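Local coordinates for protein histone acetyltransferase, ELP3 family (Methanocaldococcus infernus, PDB 6IA8) that forms 5-carboxymethyluridine at the wobble uridine 34 of tRNAs, drawing on acetyl-CoA and S-adenosyl-L-methionine with a [4Fe-4S] cluster, at residues S324-P327 against K328-T332; D398-S402 against G403-I407; I190-P194 against D195-E199. All coordinates share one frame; numbering follows the deposited sequence. Where two conformers were deposited one is given.

Contact 1 (S324-P327 against K328-T332); sequences SIMP and KWVRT. With SO4 (sulfate ion), chain B.
P327 lies over one face of the W329 indole. Its CB stands 3.5 Å from the centroid of the five-membered ring of W329, 21° off the ring normal, a CH-pi contact, while P327 CG reaches across to CZ2 of the six-membered ring of W329 at 3.6 Å. The indole gets there because W329 CG sits between its own backbone N and carbonyl carbon (chi1 39°), which folds the ring back over the proline two residues earlier. Farther round the pyrrolidine, P327 CD meets CG2 of V330 at 3.8 Å. The other branch of V330, CG1, faces CG of M326 at 4.1 Å, the two side chains crossing at about a right angle, and M326 CE ends beside OG1 of T332. F275 of helix 264-276 packs on M326, P327 and V330, extending this apolar centre. Outward, the backbone closes on itself in a type I beta turn from P327 to V330: V330 N donates to P327 O (3.2 Å). At the polar edge, K328 N points almost straight at O2 of a sulfate (2.9 Å, 166°), an ion probably taken from the crystallisation liquor. The turn carries the chain from helix 312-325 into strand 331-332, an outermost strand of the parallel sheet of the radical SAM alpha/beta fold.

Contact 2 (D398-S402 against G403-I407); sequences DYEAS and GGTEI
E406 and Y399 face each other across neighbouring strands, and the aliphatic part of the glutamate covers the phenol ring. E406 CB stands 3.6 Å from the centroid of the Y399 ring, 16° off its normal, a CH-pi contact over the face, and E406 CG touches both CE2 of Y399 and CB of A401, 3.7 Å from the latter. A bend at chi2 (-77°) turns the E406 carboxylate away from the ring, where R426, R444 and K245 form salt bridges with it. The backbones of Y399 and E406 make a hydrogen-bonded pair: E406 N donates to Y399 O at 2.8 Å, and Y399 N returns the bond to E406 O. These strands are the beta hairpin that opens the GNAT sheet, and its type I' turn from A401 to G404 is closed by G404 N to A401 O (2.9 Å). At the turn, G403 has positive phi, and a side chain on it would run into S402 O. D398 shares the opposite face with I407; the two lie side by side, OD1 of D398 resting 3.5 Å from both CG1 and CG2 of I407, while OD2 of D398 is salt-bridged to R396.

Contact 3 (I190-P194 against D195-E199); sequences IETRP and DYCSE
Y196 N donates to R193 O at 2.9 Å, closing a tight turn over P194 and D195. T192 OG1 also lies near this carbonyl, and its single proton has two weak choices, R193 O at 3.3 Å or Y196 O at 3.5 Å. The T192 hydroxyl comes close to CB of Y196 (3.3 Å), at the edge of the tyrosine ring near its plane, because chi1 (-169°) turns OG1 away from the T192 backbone N. R193, modelled in two conformers, runs alongside that ring in the one described, CD reaching CE2 of Y196 at 3.8 Å, with the guanidinium tilted 26° from the ring plane. Replacing Y196 by an alanine is likely to strip the aliphatic part of R193 of its flanking ring and let that chain turn more freely. OD1 of D195 is tucked against CB of R193 at 3.3 Å, buried without a polar partner in the model. S198, at the N-cap, introduces helix 199-208, so this turn is the strand-to-helix step of a beta-alpha-beta crossover from strand 184-192 to the parallel strand 212-218 in the radical SAM core.

How the contacts relate
Contacts 1 and 2 meet directly: the W329 and Y399 rings stack, with W329 CE3 3.3 Å from Y399 OH, so a turn of the radical SAM C-terminal region packs against the GNAT hairpin. Their centres are 15 Å apart. Both approach the probable acetyl-CoA site: the side chains of W329 and E406 each lie about 9 Å from that of Q445, and R331 of contact 1 touches Q445 and H447, both assigned to the site by similarity. Contact 3 stands apart, its centre 23 Å from that of contact 1 and 21 Å from that of contact 2, nearest atoms about 12 Å away in each case. Strands 184-192 and 331-332 nevertheless place contacts 3 and 1 on the same parallel sheet.

Contact 1 (S324-P327 against K328-T332)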
# COMPACT_ATOMS: atom_id res chain seq x y z
N SER A 324 18.43 -0.52 -1.79
CA SER A 324 19.32 -1.29 -2.65
C SER A 324 19.01 -2.78 -2.61
O SER A 324 19.39 -3.51 -3.53
CB SER A 324 20.78 -1.07 -2.25
OG SER A 324 21.07 -1.78 -1.07
N ILE A 325 18.39 -3.27 -1.54
CA ILE A 325 18.04 -4.69 -1.44
C ILE A 325 16.56 -4.95 -1.61
O ILE A 325 16.15 -6.11 -1.52
CB ILE A 325 18.53 -5.33 -0.12
CG1 ILE A 325 17.76 -4.71 1.07
CG2 ILE A 325 20.04 -5.18 -0.01
CD1 ILE A 325 17.77 -5.58 2.33
N MET A 326 15.74 -3.93 -1.82
CA MET A 326 14.29 -4.16 -1.95
C MET A 326 13.99 -5.03 -3.16
O MET A 326 14.47 -4.73 -4.26
CB MET A 326 13.54 -2.84 -2.10
CG MET A 326 12.83 -2.40 -0.89
SD MET A 326 12.20 -0.73 -1.12
CE MET A 326 12.43 -0.14 0.59
N PRO A 327 13.22 -6.10 -3.03
CA PRO A 327 12.86 -6.91 -4.21
C PRO A 327 12.01 -6.13 -5.20
O PRO A 327 11.44 -5.08 -4.91
CB PRO A 327 12.09 -8.10 -3.62
CG PRO A 327 12.58 -8.17 -2.16
CD PRO A 327 12.85 -6.75 -1.76
N LYS A 328 11.91 -6.70 -6.39
CA LYS A 328 11.15 -6.07 -7.46
C LYS A 328 9.67 -6.01 -7.14
O LYS A 328 8.95 -5.25 -7.79
CB LYS A 328 11.34 -6.84 -8.77
CG LYS A 328 12.78 -6.84 -9.29
CD LYS A 328 12.91 -7.71 -10.55
CE LYS A 328 14.33 -7.73 -11.08
NZ LYS A 328 14.41 -8.28 -12.46
N TRP A 329 9.19 -6.86 -6.23
CA TRP A 329 7.77 -6.96 -5.92
C TRP A 329 7.35 -6.06 -4.77
O TRP A 329 6.18 -6.11 -4.38
CB TRP A 329 7.37 -8.40 -5.60
CG TRP A 329 8.37 -9.19 -4.80
CD1 TRP A 329 9.38 -9.99 -5.29
CD2 TRP A 329 8.44 -9.31 -3.37
NE1 TRP A 329 10.06 -10.60 -4.25
CE2 TRP A 329 9.52 -10.18 -3.06
CE3 TRP A 329 7.74 -8.72 -2.34
CZ2 TRP A 329 9.90 -10.48 -1.76
CZ3 TRP A 329 8.11 -9.04 -1.02
CH2 TRP A 329 9.16 -9.92 -0.75
N VAL A 330 8.26 -5.22 -4.26
CA VAL A 330 7.97 -4.34 -3.13
C VAL A 330 7.72 -2.94 -3.65
O VAL A 330 8.48 -2.42 -4.48
CB VAL A 330 9.10 -4.34 -2.09
CG1 VAL A 330 8.81 -3.33 -1.00
CG2 VAL A 330 9.23 -5.74 -1.44
N ARG A 331 6.66 -2.32 -3.14
CA ARG A 331 6.35 -0.95 -3.49
C ARG A 331 6.69 -0.08 -2.28
O ARG A 331 6.43 -0.47 -1.16
CB ARG A 331 4.88 -0.79 -3.88
CG ARG A 331 4.49 0.59 -4.38
CD ARG A 331 2.98 0.75 -4.38
NE ARG A 331 2.37 0.49 -5.68
CZ ARG A 331 1.08 0.21 -5.86
NH1 ARG A 331 0.26 0.12 -4.82
NH2 ARG A 331 0.62 -0.01 -7.08
N THR A 332 7.27 1.08 -2.51
CA THR A 332 7.66 1.96 -1.41
C THR A 332 6.92 3.28 -1.52
O THR A 332 6.49 3.68 -2.60
CB THR A 332 9.17 2.23 -1.44
OG1 THR A 332 9.60 2.71 -0.16
CG2 THR A 332 9.52 3.26 -2.50
S SO4 B . 14.30 -9.67 -6.56
O1 SO4 B . 14.68 -10.39 -7.78
O2 SO4 B . 12.87 -9.40 -6.60
O3 SO4 B . 15.00 -8.42 -6.51
O4 SO4 B . 14.67 -10.44 -5.38

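Contact 2 (D398-S402 against G403-I407)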
# COMPACT_ATOMS: atom_id res chain seq x y z
N ASP A 398 8.40 -15.76 -8.29
CA ASP A 398 7.69 -16.40 -7.19
C ASP A 398 8.47 -16.23 -5.90
O ASP A 398 9.72 -16.21 -5.89
CB ASP A 398 7.50 -17.91 -7.45
CG ASP A 398 6.54 -18.21 -8.63
OD1 ASP A 398 6.10 -17.30 -9.34
OD2 ASP A 398 6.19 -19.38 -8.78
N TYR A 399 7.75 -16.20 -4.77
CA TYR A 399 8.41 -16.25 -3.48
C TYR A 399 7.49 -16.86 -2.44
O TYR A 399 6.27 -16.87 -2.59
CB TYR A 399 8.91 -14.88 -3.03
CG TYR A 399 7.90 -13.77 -3.00
CD1 TYR A 399 7.56 -13.10 -4.17
CD2 TYR A 399 7.30 -13.37 -1.79
CE1 TYR A 399 6.62 -12.06 -4.16
CE2 TYR A 399 6.36 -12.29 -1.77
CZ TYR A 399 6.04 -11.66 -2.98
OH TYR A 399 5.18 -10.61 -3.05
N GLU A 400 8.09 -17.42 -1.39
CA GLU A 400 7.32 -17.95 -0.28
C GLU A 400 7.00 -16.83 0.68
O GLU A 400 7.90 -16.06 1.04
CB GLU A 400 8.15 -19.00 0.45
CG GLU A 400 7.44 -19.69 1.58
CD GLU A 400 6.53 -20.83 1.11
OE1 GLU A 400 5.65 -21.25 1.89
OE2 GLU A 400 6.69 -21.29 -0.04
N ALA A 401 5.76 -16.78 1.17
CA ALA A 401 5.32 -15.77 2.13
C ALA A 401 4.14 -16.28 2.95
O ALA A 401 3.17 -16.82 2.39
CB ALA A 401 4.91 -14.49 1.40
N SER A 402 4.25 -16.15 4.26
CA SER A 402 3.19 -16.54 5.19
C SER A 402 2.67 -17.94 4.86
O SER A 402 1.46 -18.17 4.76
CB SER A 402 2.06 -15.51 5.16
OG SER A 402 2.49 -14.20 5.51
N GLY A 403 3.60 -18.88 4.70
CA GLY A 403 3.25 -20.27 4.51
C GLY A 403 2.72 -20.62 3.14
O GLY A 403 2.44 -21.80 2.87
N GLY A 404 2.55 -19.65 2.26
CA GLY A 404 2.04 -19.92 0.94
C GLY A 404 2.97 -19.44 -0.16
O GLY A 404 4.13 -19.13 0.12
N THR A 405 2.47 -19.38 -1.39
CA THR A 405 3.27 -18.98 -2.54
C THR A 405 2.69 -17.72 -3.15
O THR A 405 1.48 -17.65 -3.43
CB THR A 405 3.33 -20.08 -3.60
OG1 THR A 405 3.96 -21.23 -3.03
CG2 THR A 405 4.15 -19.63 -4.80
N GLU A 406 3.55 -16.72 -3.34
CA GLU A 406 3.20 -15.48 -4.03
C GLU A 406 3.81 -15.56 -5.42
O GLU A 406 4.97 -15.95 -5.55
CB GLU A 406 3.74 -14.26 -3.30
CG GLU A 406 3.23 -14.07 -1.90
CD GLU A 406 1.79 -13.52 -1.80
OE1 GLU A 406 1.16 -13.18 -2.83
OE2 GLU A 406 1.30 -13.39 -0.65
N ILE A 407 3.00 -15.26 -6.44
CA ILE A 407 3.43 -15.17 -7.83
C ILE A 407 3.28 -13.71 -8.25
O ILE A 407 2.18 -13.15 -8.23
CB ILE A 407 2.59 -16.09 -8.73
CG1 ILE A 407 2.75 -17.56 -8.29
CG2 ILE A 407 3.02 -15.89 -10.19
CD1 ILE A 407 1.60 -18.13 -7.60

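Contact 3 (I190-P194 against D195-E199)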
# COMPACT_ATOMS: atom_id res chain seq x y z
N ILE A 190 -6.66 0.94 5.06
CA ILE A 190 -6.92 1.13 6.48
C ILE A 190 -5.61 0.94 7.23
O ILE A 190 -4.92 -0.05 7.03
CB ILE A 190 -8.00 0.16 6.99
CG1 ILE A 190 -9.31 0.43 6.25
CG2 ILE A 190 -8.24 0.35 8.51
CD1 ILE A 190 -10.41 -0.47 6.66
N GLU A 191 -5.25 1.91 8.05
CA GLU A 191 -4.06 1.80 8.88
C GLU A 191 -4.47 1.20 10.22
O GLU A 191 -5.52 1.57 10.77
CB GLU A 191 -3.41 3.16 9.09
CG GLU A 191 -3.12 3.91 7.80
CD GLU A 191 -2.37 5.21 8.03
OE1 GLU A 191 -2.35 5.71 9.18
OE2 GLU A 191 -1.78 5.73 7.07
N THR A 192 -3.66 0.28 10.74
CA THR A 192 -4.02 -0.33 12.00
C THR A 192 -2.80 -0.83 12.76
O THR A 192 -1.75 -1.09 12.17
CB THR A 192 -4.98 -1.51 11.80
OG1 THR A 192 -5.53 -1.95 13.07
CG2 THR A 192 -4.24 -2.68 11.13
N ARG A 193 -2.94 -0.93 14.08
CA ARG A 193 -1.90 -1.55 14.89
C ARG A 193 -1.93 -3.05 14.66
O ARG A 193 -3.00 -3.63 14.46
CB ARG A 193 -2.11 -1.25 16.38
CG ARG A 193 -2.21 0.23 16.71
CD ARG A 193 -2.28 0.45 18.23
NE ARG A 193 -2.58 1.83 18.57
CZ ARG A 193 -2.41 2.35 19.79
NH1 ARG A 193 -2.71 3.62 20.01
NH2 ARG A 193 -1.92 1.60 20.77
N PRO A 194 -0.77 -3.72 14.66
CA PRO A 194 -0.76 -5.16 14.36
C PRO A 194 -1.66 -5.98 15.26
O PRO A 194 -2.16 -7.02 14.82
CB PRO A 194 0.71 -5.54 14.55
CG PRO A 194 1.48 -4.26 14.26
CD PRO A 194 0.59 -3.17 14.84
N ASP A 195 -1.87 -5.58 16.51
CA ASP A 195 -2.72 -6.34 17.42
C ASP A 195 -4.20 -6.03 17.28
O ASP A 195 -5.02 -6.65 17.96
CB ASP A 195 -2.29 -6.13 18.88
CG ASP A 195 -2.24 -4.66 19.27
OD1 ASP A 195 -1.90 -3.81 18.42
OD2 ASP A 195 -2.54 -4.35 20.44
N TYR A 196 -4.58 -5.09 16.41
CA TYR A 196 -5.97 -4.86 16.03
C TYR A 196 -6.30 -5.52 14.70
O TYR A 196 -7.03 -4.95 13.89
CB TYR A 196 -6.30 -3.37 15.92
CG TYR A 196 -6.20 -2.53 17.16
CD1 TYR A 196 -6.25 -3.10 18.42
CD2 TYR A 196 -6.06 -1.14 17.07
CE1 TYR A 196 -6.14 -2.31 19.57
CE2 TYR A 196 -5.96 -0.35 18.19
CZ TYR A 196 -6.00 -0.93 19.44
OH TYR A 196 -5.90 -0.13 20.55
N CYS A 197 -5.77 -6.71 14.42
CA CYS A 197 -5.92 -7.32 13.11
C CYS A 197 -6.33 -8.78 13.22
O CYS A 197 -5.69 -9.67 12.67
CB CYS A 197 -4.63 -7.18 12.33
SG CYS A 197 -4.91 -7.00 10.66
N SER A 198 -7.42 -9.01 13.96
CA SER A 198 -7.99 -10.34 14.15
C SER A 198 -8.82 -10.74 12.94
O SER A 198 -9.14 -9.92 12.06
CB SER A 198 -8.89 -10.35 15.38
OG SER A 198 -9.96 -9.43 15.10
N GLU A 199 -9.21 -12.03 12.92
CA GLU A 199 -10.11 -12.49 11.86
C GLU A 199 -11.38 -11.67 11.86
O GLU A 199 -11.87 -11.27 10.79
CB GLU A 199 -10.45 -13.97 12.02
CG GLU A 199 -9.25 -14.89 11.99
CD GLU A 199 -9.64 -16.36 11.94
OE1 GLU A 199 -10.85 -16.68 11.93
OE2 GLU A 199 -8.74 -17.21 11.90